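PDB 7B04: nitrite oxidoreductase subunit A from Kuenenia stuttgartiensis, which is a NarG-like member of the molybdopterin oxidoreductase family, binding a molybdenum atom, two MD1 groups and an iron/sulfur cluster. Local coordinates for residues P696-I708 / I719-D733. Sequence-based numbering, arbitrary orientation.
With MD1 (phosphoric acid 4-(2-amino-4-oxo-3,4,5,6,-tetrahydro-pteridin-6-yl)-2-hydroxy-3,4-dimercapto-but-3-en-yl ester guanylate ester), chain C.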
ATOM      1  N   PRO B 696     -12.465  -6.783 -22.129  1.00 26.09           N
ATOM      2  CA  PRO B 696     -11.065  -6.656 -21.701  1.00 25.74           C
ATOM      3  C   PRO B 696     -10.419  -5.439 -22.346  1.00 23.43           C
ATOM      4  O   PRO B 696     -10.356  -5.327 -23.572  1.00 22.80           O
ATOM      5  CB  PRO B 696     -10.427  -7.964 -22.181  1.00 25.76           C
ATOM      6  CG  PRO B 696     -11.271  -8.388 -23.328  1.00 24.90           C
ATOM      7  CD  PRO B 696     -12.670  -7.937 -23.020  1.00 24.18           C
ATOM      8  N   ALA B 697      -9.952  -4.524 -21.509  1.00 23.36           N
ATOM      9  CA  ALA B 697      -9.276  -3.318 -21.950  1.00 23.64           C
ATOM     10  C   ALA B 697      -7.770  -3.455 -21.782  1.00 29.41           C
ATOM     11  O   ALA B 697      -7.272  -4.329 -21.069  1.00 45.43           O
ATOM     12  CB  ALA B 697      -9.776  -2.107 -21.167  1.00 26.99           C
ATOM     13  N   ASN B 698      -7.046  -2.571 -22.457  1.00 21.79           N
ATOM     14  CA  ASN B 698      -5.599  -2.524 -22.329  1.00 24.34           C
ATOM     15  C   ASN B 698      -5.214  -1.810 -21.040  1.00 31.47           C
ATOM     16  O   ASN B 698      -5.778  -0.762 -20.711  1.00 33.22           O
ATOM     17  CB  ASN B 698      -4.985  -1.807 -23.529  1.00 26.55           C
ATOM     18  CG  ASN B 698      -4.905  -2.689 -24.757  1.00 29.46           C
ATOM     19  OD1 ASN B 698      -4.644  -3.887 -24.658  1.00 28.59           O
ATOM     20  ND2 ASN B 698      -5.110  -2.094 -25.927  1.00 31.72           N
ATOM     21  N   SER B 699      -4.267  -2.384 -20.304  1.00 26.98           N
ATOM     22  CA  SER B 699      -3.760  -1.726 -19.110  1.00 26.39           C
ATOM     23  C   SER B 699      -2.871  -0.551 -19.513  1.00 27.93           C
ATOM     24  O   SER B 699      -2.649  -0.281 -20.697  1.00 31.46           O
ATOM     25  CB  SER B 699      -3.002  -2.724 -18.237  1.00 28.73           C
ATOM     26  OG  SER B 699      -1.844  -3.203 -18.896  1.00 29.34           O
ATOM     27  N   TRP B 700      -2.347   0.163 -18.514  1.00 28.68           N
ATOM     28  CA  TRP B 700      -1.569   1.362 -18.807  1.00 29.46           C
ATOM     29  C   TRP B 700      -0.289   1.048 -19.568  1.00 25.33           C
ATOM     30  O   TRP B 700       0.258   1.938 -20.228  1.00 28.84           O
ATOM     31  CB  TRP B 700      -1.231   2.122 -17.523  1.00 28.55           C
ATOM     32  CG  TRP B 700      -2.393   2.322 -16.614  1.00 25.68           C
ATOM     33  CD1 TRP B 700      -3.565   2.959 -16.903  1.00 30.99           C
ATOM     34  CD2 TRP B 700      -2.493   1.895 -15.255  1.00 26.80           C
ATOM     35  NE1 TRP B 700      -4.392   2.946 -15.806  1.00 33.06           N
ATOM     36  CE2 TRP B 700      -3.754   2.299 -14.780  1.00 30.65           C
ATOM     37  CE3 TRP B 700      -1.636   1.206 -14.392  1.00 24.56           C
ATOM     38  CZ2 TRP B 700      -4.181   2.035 -13.484  1.00 33.48           C
ATOM     39  CZ3 TRP B 700      -2.060   0.945 -13.108  1.00 27.26           C
ATOM     40  CH2 TRP B 700      -3.320   1.357 -12.666  1.00 29.39           C
ATOM     41  N   VAL B 701       0.199  -0.195 -19.498  1.00 23.72           N
ATOM     42  CA  VAL B 701       1.413  -0.564 -20.220  1.00 28.97           C
ATOM     43  C   VAL B 701       1.129  -1.186 -21.576  1.00 25.59           C
ATOM     44  O   VAL B 701       2.074  -1.431 -22.342  1.00 29.47           O
ATOM     45  CB  VAL B 701       2.279  -1.557 -19.417  1.00 26.17           C
ATOM     46  CG1 VAL B 701       2.749  -0.923 -18.131  1.00 20.35           C
ATOM     47  CG2 VAL B 701       1.503  -2.834 -19.139  1.00 25.64           C
ATOM     48  N   GLU B 702      -0.132  -1.457 -21.903  1.00 24.34           N
ATOM     49  CA  GLU B 702      -0.481  -2.007 -23.206  1.00 28.22           C
ATOM     50  C   GLU B 702      -1.373  -1.057 -23.993  1.00 30.67           C
ATOM     51  O   GLU B 702      -2.218  -1.490 -24.775  1.00 30.11           O
ATOM     52  CB  GLU B 702      -1.170  -3.362 -23.065  1.00 22.16           C
ATOM     53  CG  GLU B 702      -0.779  -4.156 -21.839  1.00 24.07           C
ATOM     54  CD  GLU B 702      -1.801  -5.222 -21.506  1.00 22.81           C
ATOM     55  OE1 GLU B 702      -2.715  -4.942 -20.704  1.00 25.60           O
ATOM     56  OE2 GLU B 702      -1.702  -6.336 -22.060  1.00 17.79           O
ATOM     57  N   PHE B 703      -1.167   0.248 -23.854  1.00 34.20           N
ATOM     58  CA  PHE B 703      -2.016   1.196 -24.559  1.00 25.62           C
ATOM     59  C   PHE B 703      -1.547   1.278 -26.003  1.00 31.56           C
ATOM     60  O   PHE B 703      -0.359   1.485 -26.265  1.00 38.25           O
ATOM     61  CB  PHE B 703      -1.954   2.579 -23.908  1.00 28.35           C
ATOM     62  CG  PHE B 703      -2.909   2.768 -22.761  1.00 26.37           C
ATOM     63  CD1 PHE B 703      -3.919   1.856 -22.512  1.00 25.98           C
ATOM     64  CD2 PHE B 703      -2.803   3.878 -21.942  1.00 24.54           C
ATOM     65  CE1 PHE B 703      -4.794   2.045 -21.456  1.00 27.46           C
ATOM     66  CE2 PHE B 703      -3.674   4.071 -20.889  1.00 21.04           C
ATOM     67  CZ  PHE B 703      -4.670   3.154 -20.645  1.00 25.93           C
ATOM     68  N   GLN B 704      -2.469   1.070 -26.942  1.00 30.36           N
ATOM     69  CA  GLN B 704      -2.191   1.237 -28.362  1.00 29.14           C
ATOM     70  C   GLN B 704      -2.662   2.586 -28.893  1.00 31.91           C
ATOM     71  O   GLN B 704      -2.774   2.762 -30.110  1.00 32.12           O
ATOM     72  CB  GLN B 704      -2.836   0.102 -29.155  1.00 32.16           C
ATOM     73  CG  GLN B 704      -2.095  -1.219 -29.062  1.00 27.94           C
ATOM     74  CD  GLN B 704      -2.975  -2.399 -29.419  1.00 31.97           C
ATOM     75  OE1 GLN B 704      -4.202  -2.315 -29.356  1.00 38.57           O
ATOM     76  NE2 GLN B 704      -2.352  -3.503 -29.808  1.00 35.72           N
ATOM     77  N   GLU B 705      -2.925   3.541 -28.004  1.00 33.47           N
ATOM     78  CA  GLU B 705      -3.356   4.877 -28.388  1.00 31.22           C
ATOM     79  C   GLU B 705      -3.033   5.805 -27.226  1.00 29.61           C
ATOM     80  O   GLU B 705      -2.949   5.373 -26.074  1.00 30.01           O
ATOM     81  CB  GLU B 705      -4.854   4.880 -28.737  1.00 29.05           C
ATOM     82  CG  GLU B 705      -5.499   6.233 -29.008  1.00 23.91           C
ATOM     83  CD  GLU B 705      -5.019   6.875 -30.295  1.00 37.26           C
ATOM     84  OE1 GLU B 705      -3.974   7.556 -30.268  1.00 39.94           O
ATOM     85  OE2 GLU B 705      -5.688   6.697 -31.334  1.00 43.57           O
ATOM     86  N   PHE B 706      -2.861   7.086 -27.537  1.00 25.62           N
ATOM     87  CA  PHE B 706      -2.411   8.028 -26.522  1.00 25.08           C
ATOM     88  C   PHE B 706      -3.537   8.362 -25.548  1.00 26.82           C
ATOM     89  O   PHE B 706      -4.723   8.265 -25.872  1.00 30.29           O
ATOM     90  CB  PHE B 706      -1.876   9.302 -27.173  1.00 25.83           C
ATOM     91  CG  PHE B 706      -0.698   9.066 -28.072  1.00 32.85           C
ATOM     92  CD1 PHE B 706       0.512   8.647 -27.546  1.00 33.08           C
ATOM     93  CD2 PHE B 706      -0.797   9.269 -29.438  1.00 32.70           C
ATOM     94  CE1 PHE B 706       1.600   8.423 -28.366  1.00 30.59           C
ATOM     95  CE2 PHE B 706       0.290   9.053 -30.263  1.00 32.65           C
ATOM     96  CZ  PHE B 706       1.491   8.634 -29.725  1.00 30.54           C
ATOM     97  N   GLU B 707      -3.149   8.751 -24.334  1.00 21.95           N
ATOM     98  CA  GLU B 707      -4.111   9.082 -23.295  1.00 32.01           C
ATOM     99  C   GLU B 707      -3.603  10.244 -22.453  1.00 35.56           C
ATOM    100  O   GLU B 707      -2.399  10.399 -22.237  1.00 29.85           O
ATOM    101  CB  GLU B 707      -4.401   7.872 -22.400  1.00 39.98           C
ATOM    102  CG  GLU B 707      -5.628   8.056 -21.546  1.00 30.31           C
ATOM    103  CD  GLU B 707      -6.877   8.230 -22.384  1.00 38.96           C
ATOM    104  OE1 GLU B 707      -7.017   7.517 -23.398  1.00 48.70           O
ATOM    105  OE2 GLU B 707      -7.706   9.099 -22.053  1.00 42.07           O
ATOM    106  N   ILE B 708      -4.545  11.048 -21.965  1.00 37.83           N
ATOM    107  CA  ILE B 708      -4.264  12.272 -21.225  1.00 31.51           C
ATOM    108  C   ILE B 708      -4.792  12.124 -19.804  1.00 30.06           C
ATOM    109  O   ILE B 708      -5.857  11.536 -19.588  1.00 34.23           O
ATOM    110  CB  ILE B 708      -4.895  13.497 -21.922  1.00 29.65           C
ATOM    111  CG1 ILE B 708      -4.729  14.763 -21.079  1.00 33.64           C
ATOM    112  CG2 ILE B 708      -6.366  13.245 -22.221  1.00 36.96           C
ATOM    113  CD1 ILE B 708      -3.301  15.203 -20.924  1.00 28.31           C
ATOM    114  N   ILE B 719       1.002  12.393 -20.596  1.00 26.82           N
ATOM    115  CA  ILE B 719       0.418  11.790 -21.793  1.00 28.47           C
ATOM    116  C   ILE B 719       1.265  10.577 -22.147  1.00 28.44           C
ATOM    117  O   ILE B 719       2.500  10.671 -22.195  1.00 29.27           O
ATOM    118  CB  ILE B 719       0.361  12.762 -22.988  1.00 24.58           C
ATOM    119  CG1 ILE B 719      -0.255  14.104 -22.586  1.00 23.51           C
ATOM    120  CG2 ILE B 719      -0.462  12.154 -24.109  1.00 22.25           C
ATOM    121  CD1 ILE B 719      -0.580  15.010 -23.771  1.00 21.08           C
ATOM    122  N   TRP B 720       0.614   9.433 -22.349  1.00 29.03           N
ATOM    123  CA  TRP B 720       1.345   8.199 -22.598  1.00 31.70           C
ATOM    124  C   TRP B 720       0.536   7.279 -23.510  1.00 27.27           C
ATOM    125  O   TRP B 720      -0.666   7.469 -23.734  1.00 31.50           O
ATOM    126  CB  TRP B 720       1.700   7.507 -21.290  1.00 30.39           C
ATOM    127  CG  TRP B 720       0.589   6.751 -20.668  1.00 30.29           C
ATOM    128  CD1 TRP B 720       0.422   5.400 -20.672  1.00 30.14           C
ATOM    129  CD2 TRP B 720      -0.520   7.295 -19.939  1.00 33.23           C
ATOM    130  NE1 TRP B 720      -0.714   5.065 -19.980  1.00 29.41           N
ATOM    131  CE2 TRP B 720      -1.314   6.210 -19.524  1.00 29.93           C
ATOM    132  CE3 TRP B 720      -0.916   8.589 -19.598  1.00 32.28           C
ATOM    133  CZ2 TRP B 720      -2.478   6.378 -18.784  1.00 31.82           C
ATOM    134  CZ3 TRP B 720      -2.076   8.752 -18.864  1.00 30.48           C
ATOM    135  CH2 TRP B 720      -2.843   7.654 -18.465  1.00 36.40           C
ATOM    136  N   GLY B 721       1.242   6.330 -24.107  1.00 24.89           N
ATOM    137  CA  GLY B 721       0.660   5.298 -24.949  1.00 28.05           C
ATOM    138  C   GLY B 721       1.607   4.794 -26.020  1.00 32.08           C
ATOM    139  O   GLY B 721       2.568   5.457 -26.406  1.00 33.93           O
ATOM    140  N   LYS B 722       1.274   3.634 -26.578  1.00 26.85           N
ATOM    141  CA  LYS B 722       1.957   2.932 -27.661  1.00 25.44           C
ATOM    142  C   LYS B 722       3.416   2.609 -27.408  1.00 34.81           C
ATOM    143  O   LYS B 722       4.069   2.070 -28.310  1.00 37.75           O
ATOM    144  CB  LYS B 722       1.926   3.731 -28.967  1.00 30.49           C
ATOM    145  CG  LYS B 722       0.641   4.442 -29.310  1.00 35.85           C
ATOM    146  CD  LYS B 722       0.900   5.269 -30.561  1.00 37.94           C
ATOM    147  CE  LYS B 722      -0.385   5.635 -31.266  1.00 39.16           C
ATOM    148  NZ  LYS B 722      -0.128   6.394 -32.526  1.00 37.41           N
ATOM    149  N   THR B 723       3.947   2.869 -26.219  1.00 29.71           N
ATOM    150  CA  THR B 723       5.372   2.678 -25.977  1.00 24.78           C
ATOM    151  C   THR B 723       5.670   1.482 -25.078  1.00 24.28           C
ATOM    152  O   THR B 723       6.839   1.228 -24.755  1.00 24.19           O
ATOM    153  CB  THR B 723       5.969   3.955 -25.384  1.00 31.40           C
ATOM    154  OG1 THR B 723       7.403   3.891 -25.396  1.00 43.96           O
ATOM    155  CG2 THR B 723       5.479   4.146 -23.966  1.00 30.27           C
ATOM    156  N   GLY B 724       4.650   0.743 -24.669  1.00 36.73           N
ATOM    157  CA  GLY B 724       4.817  -0.380 -23.752  1.00 31.33           C
ATOM    158  C   GLY B 724       4.906  -1.710 -24.474  1.00 30.75           C
ATOM    159  O   GLY B 724       5.542  -1.834 -25.529  1.00 32.13           O
ATOM    160  N   ILE B 725       4.224  -2.708 -23.922  1.00 28.45           N
ATOM    161  CA  ILE B 725       4.228  -4.055 -24.461  1.00 25.34           C
ATOM    162  C   ILE B 725       2.973  -4.264 -25.298  1.00 24.83           C
ATOM    163  O   ILE B 725       1.973  -3.552 -25.168  1.00 29.62           O
ATOM    164  CB  ILE B 725       4.325  -5.119 -23.342  1.00 24.08           C
ATOM    165  CG1 ILE B 725       3.105  -5.048 -22.422  1.00 22.22           C
ATOM    166  CG2 ILE B 725       5.614  -4.945 -22.546  1.00 20.06           C
ATOM    167  CD1 ILE B 725       3.004  -6.205 -21.441  1.00 13.29           C
ATOM    168  N   THR B 726       3.025  -5.267 -26.170  1.00 16.04           N
ATOM    169  CA  THR B 726       1.849  -5.638 -26.932  1.00 23.35           C
ATOM    170  C   THR B 726       0.824  -6.277 -25.995  1.00 29.96           C
ATOM    171  O   THR B 726       1.192  -6.873 -24.979  1.00 30.30           O
ATOM    172  CB  THR B 726       2.208  -6.606 -28.060  1.00 28.83           C
ATOM    173  OG1 THR B 726       2.180  -7.954 -27.573  1.00 35.34           O
ATOM    174  CG2 THR B 726       3.591  -6.297 -28.613  1.00 32.30           C
ATOM    175  N   PRO B 727      -0.466  -6.137 -26.297  1.00 26.39           N
ATOM    176  CA  PRO B 727      -1.498  -6.695 -25.414  1.00 27.49           C
ATOM    177  C   PRO B 727      -1.274  -8.174 -25.140  1.00 30.22           C
ATOM    178  O   PRO B 727      -1.110  -8.981 -26.058  1.00 28.11           O
ATOM    179  CB  PRO B 727      -2.793  -6.451 -26.194  1.00 29.44           C
ATOM    180  CG  PRO B 727      -2.498  -5.261 -27.032  1.00 35.72           C
ATOM    181  CD  PRO B 727      -1.053  -5.392 -27.424  1.00 27.05           C
ATOM    182  N   VAL B 728      -1.268  -8.521 -23.853  1.00 31.62           N
ATOM    183  CA  VAL B 728      -1.009  -9.895 -23.444  1.00 28.56           C
ATOM    184  C   VAL B 728      -2.140 -10.807 -23.901  1.00 28.04           C
ATOM    185  O   VAL B 728      -1.908 -11.950 -24.316  1.00 28.63           O
ATOM    186  CB  VAL B 728      -0.803  -9.958 -21.921  1.00 25.94           C
ATOM    187  CG1 VAL B 728      -0.309 -11.315 -21.512  1.00 26.74           C
ATOM    188  CG2 VAL B 728       0.180  -8.888 -21.478  1.00 19.48           C
ATOM    189  N   TYR B 729      -3.377 -10.318 -23.843  1.00 24.21           N
ATOM    190  CA  TYR B 729      -4.522 -11.103 -24.281  1.00 28.43           C
ATOM    191  C   TYR B 729      -5.358 -10.315 -25.285  1.00 28.61           C
ATOM    192  O   TYR B 729      -4.938  -9.249 -25.750  1.00 27.05           O
ATOM    193  CB  TYR B 729      -5.359 -11.522 -23.074  1.00 29.92           C
ATOM    194  CG  TYR B 729      -4.585 -12.298 -22.024  1.00 26.60           C
ATOM    195  CD1 TYR B 729      -4.301 -13.646 -22.196  1.00 21.75           C
ATOM    196  CD2 TYR B 729      -4.138 -11.679 -20.862  1.00 27.55           C
ATOM    197  CE1 TYR B 729      -3.595 -14.358 -21.241  1.00 17.95           C
ATOM    198  CE2 TYR B 729      -3.431 -12.383 -19.902  1.00 24.70           C
ATOM    199  CZ  TYR B 729      -3.163 -13.723 -20.096  1.00 24.11           C
ATOM    200  OH  TYR B 729      -2.462 -14.428 -19.144  1.00 31.24           O
ATOM    201  N   GLU B 730      -6.547 -10.822 -25.616  1.00 22.64           N
ATOM    202  CA  GLU B 730      -7.413 -10.212 -26.629  1.00 24.10           C
ATOM    203  C   GLU B 730      -8.102  -8.978 -26.053  1.00 28.75           C
ATOM    204  O   GLU B 730      -9.289  -8.980 -25.718  1.00 32.22           O
ATOM    205  CB  GLU B 730      -8.426 -11.224 -27.144  1.00 24.18           C
ATOM    206  CG  GLU B 730      -9.192 -10.758 -28.369  1.00 27.53           C
ATOM    207  CD  GLU B 730     -10.165 -11.798 -28.882  1.00 32.29           C
ATOM    208  OE1 GLU B 730     -10.312 -12.852 -28.227  1.00 36.44           O
ATOM    209  OE2 GLU B 730     -10.786 -11.561 -29.940  1.00 25.71           O
ATOM    210  N   SER B 731      -7.333  -7.901 -25.936  1.00 27.74           N
ATOM    211  CA  SER B 731      -7.816  -6.653 -25.364  1.00 24.09           C
ATOM    212  C   SER B 731      -7.754  -5.530 -26.393  1.00 30.34           C
ATOM    213  O   SER B 731      -6.995  -5.588 -27.365  1.00 41.79           O
ATOM    214  CB  SER B 731      -7.010  -6.255 -24.122  1.00 32.20           C
ATOM    215  OG  SER B 731      -5.696  -5.858 -24.474  1.00 41.79           O
ATOM    216  N   LYS B 732      -8.584  -4.512 -26.170  1.00 27.03           N
ATOM    217  CA  LYS B 732      -8.637  -3.319 -27.001  1.00 23.52           C
ATOM    218  C   LYS B 732      -8.509  -2.098 -26.106  1.00 24.08           C
ATOM    219  O   LYS B 732      -8.638  -2.182 -24.882  1.00 23.51           O
ATOM    220  CB  LYS B 732      -9.942  -3.225 -27.798  1.00 21.20           C
ATOM    221  CG  LYS B 732     -10.137  -4.257 -28.889  1.00 19.51           C
ATOM    222  CD  LYS B 732     -11.398  -3.939 -29.691  1.00 21.82           C
ATOM    223  CE  LYS B 732     -11.725  -5.025 -30.702  1.00 11.33           C
ATOM    224  NZ  LYS B 732     -10.713  -5.116 -31.785  1.00 14.72           N
ATOM    225  N   ASP B 733      -8.202  -0.961 -26.719  1.00 23.53           N
ATOM    226  CA  ASP B 733      -8.187   0.282 -25.967  1.00 24.60           C
ATOM    227  C   ASP B 733      -9.623   0.697 -25.674  1.00 27.49           C
ATOM    228  O   ASP B 733     -10.528   0.454 -26.473  1.00 31.60           O
ATOM    229  CB  ASP B 733      -7.473   1.394 -26.750  1.00 31.96           C
ATOM    230  CG  ASP B 733      -6.208   0.909 -27.465  1.00 38.59           C
ATOM    231  OD1 ASP B 733      -5.091   1.326 -27.093  1.00 36.18           O
ATOM    232  OD2 ASP B 733      -6.342   0.102 -28.410  1.00 38.30           O
TER
HETATM  233  PB  MD1 C5801     -13.308   2.481  -7.743  1.00 31.83           P
HETATM  234  O3B MD1 C5801     -11.923   1.706  -7.311  1.00 39.43           O
HETATM  235  O1B MD1 C5801     -14.355   1.436  -8.041  1.00 37.62           O
HETATM  236  O2B MD1 C5801     -13.049   3.294  -8.989  1.00 32.62           O
HETATM  237  O3A MD1 C5801     -13.866   3.495  -6.564  1.00 35.76           O
HETATM  238  C10 MD1 C5801     -13.033   3.986  -5.553  1.00 36.96           C
HETATM  239  C11 MD1 C5801     -13.833   4.055  -4.219  1.00 28.71           C
HETATM  240  O11 MD1 C5801     -13.528   2.734  -3.356  1.00 37.73           O
HETATM  241  C12 MD1 C5801     -13.565   5.179  -3.554  1.00 29.53           C
HETATM  242  S12 MD1 C5801     -12.274   6.287  -4.191  1.00 35.08           S
HETATM  243  C13 MD1 C5801     -14.270   5.665  -2.253  1.00 34.02           C
HETATM  244  S13 MD1 C5801     -13.634   7.247  -1.624  1.00 41.75           S
HETATM  245  C14 MD1 C5801     -15.331   5.037  -1.478  1.00 34.34           C
HETATM  246  N15 MD1 C5801     -14.621   4.538  -0.132  1.00 36.38           N
HETATM  247  C16 MD1 C5801     -15.338   3.598   0.638  1.00 37.04           C
HETATM  248  C15 MD1 C5801     -14.874   3.301   2.019  1.00 35.49           C
HETATM  249  O14 MD1 C5801     -13.925   3.862   2.453  1.00 40.56           O
HETATM  250  N17 MD1 C5801     -15.601   2.306   2.852  1.00 32.40           N
HETATM  251  C17 MD1 C5801     -16.833   1.572   2.282  1.00 32.67           C
HETATM  252  N16 MD1 C5801     -17.544   0.605   3.098  1.00 39.15           N
HETATM  253  N18 MD1 C5801     -17.316   1.866   0.883  1.00 30.24           N
HETATM  254  C20 MD1 C5801     -16.631   2.827   0.060  1.00 35.47           C
HETATM  255  N8  MD1 C5801     -17.116   3.057  -1.236  1.00 34.49           N
HETATM  256  C7  MD1 C5801     -16.264   4.061  -2.144  1.00 32.64           C
HETATM  257  PA  MD1 C5801     -11.047   0.769  -8.350  1.00 29.31           P
HETATM  258  O1A MD1 C5801      -9.594   0.749  -7.941  1.00 40.43           O
HETATM  259  O2A MD1 C5801     -11.607  -0.621  -8.287  1.00 24.53           O
HETATM  260  O5' MD1 C5801     -11.172   1.231  -9.925  1.00 41.24           O
HETATM  261  C5' MD1 C5801     -10.275   0.625 -10.814  1.00 40.91           C
HETATM  262  C4' MD1 C5801     -10.955  -0.576 -11.558  1.00 31.61           C
HETATM  263  O4' MD1 C5801     -10.724  -0.435 -13.090  1.00 37.01           O
HETATM  264  C1' MD1 C5801      -9.594  -1.453 -13.431  1.00 37.38           C
HETATM  265  N9  MD1 C5801      -8.526  -0.816 -14.250  1.00 30.30           N
HETATM  266  C4  MD1 C5801      -8.814  -0.428 -15.481  1.00 24.11           C
HETATM  267  N3  MD1 C5801     -10.076  -0.502 -16.261  1.00 34.82           N
HETATM  268  C2  MD1 C5801     -10.109   0.014 -17.623  1.00 33.21           C
HETATM  269  N2  MD1 C5801     -11.340  -0.060 -18.376  1.00 36.02           N
HETATM  270  N1  MD1 C5801      -8.935   0.596 -18.223  1.00 26.23           N
HETATM  271  C6  MD1 C5801      -7.726   0.663 -17.466  1.00 34.93           C
HETATM  272  O6  MD1 C5801      -6.758   1.139 -17.953  1.00 35.33           O
HETATM  273  C5  MD1 C5801      -7.694   0.118 -16.031  1.00 28.57           C
HETATM  274  N7  MD1 C5801      -6.729   0.053 -15.120  1.00 33.95           N
HETATM  275  C8  MD1 C5801      -7.234  -0.526 -14.008  1.00 39.82           C
HETATM  276  C2' MD1 C5801      -9.139  -1.856 -12.312  1.00 38.23           C
HETATM  277  O2' MD1 C5801      -8.744  -3.258 -12.405  1.00 30.80           O
HETATM  278  C3' MD1 C5801     -10.392  -1.679 -11.243  1.00 38.58           C
HETATM  279  O3' MD1 C5801     -11.317  -2.795 -11.402  1.00 28.79           O
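Trp720 lies against Phe703 in the densely filled half of this contact, the phenyl ring and the five-membered indole ring strongly offset with planes 30° apart, Phe703 CD2 and CE2 meeting the NE1 side. Trp720 chi1 (79°) sets CG between backbone N and carbonyl carbon, and the indole then takes Glu707 CB over one face, 4.2 Å from the centroid of the six-membered ring. Trp700 O sits at its edge, in plane, and receives a weak hydrogen bond from Trp720 NE1. Trp700 CA lies over the centre of the Phe703 ring, on the same side as Trp720 NE1.

Glu702 reaches out from the type I turn Ser699-Glu702, its chain extended beyond CG, and Val728 N meets OE2 almost head-on at 2.9 Å. OE1 accepts Ser699 N and Ser699 OG from opposite faces of the carboxylate plane and pairs with Arg130, consistent with a charged group held firmly in place. Asp733 OD1 takes Gln704 N. The two segments lead into and out of the antiparallel hairpin of strands 707-709 and 716-720, whose pair Glu707-Trp720 is joined by two backbone bonds; in this molybdopterin oxidoreductase fold, residues of 696-708 line the pocket of one MD1, and 719-733 packs against them. Ala697 CB approaches MD1 N2 (3.8 Å), Trp700 CZ2 lies 3.6 Å from MD1 N7, and Phe703 turns its edge to O6.

Toward solvent the fit is looser: exposed Lys722 crosses Phe706 at about a right angle, CD over the ring face 4.0 Å from the centroid, while NZ makes no salt bridge with Glu705 OE1 (4.6 Å), which accepts Phe706 N.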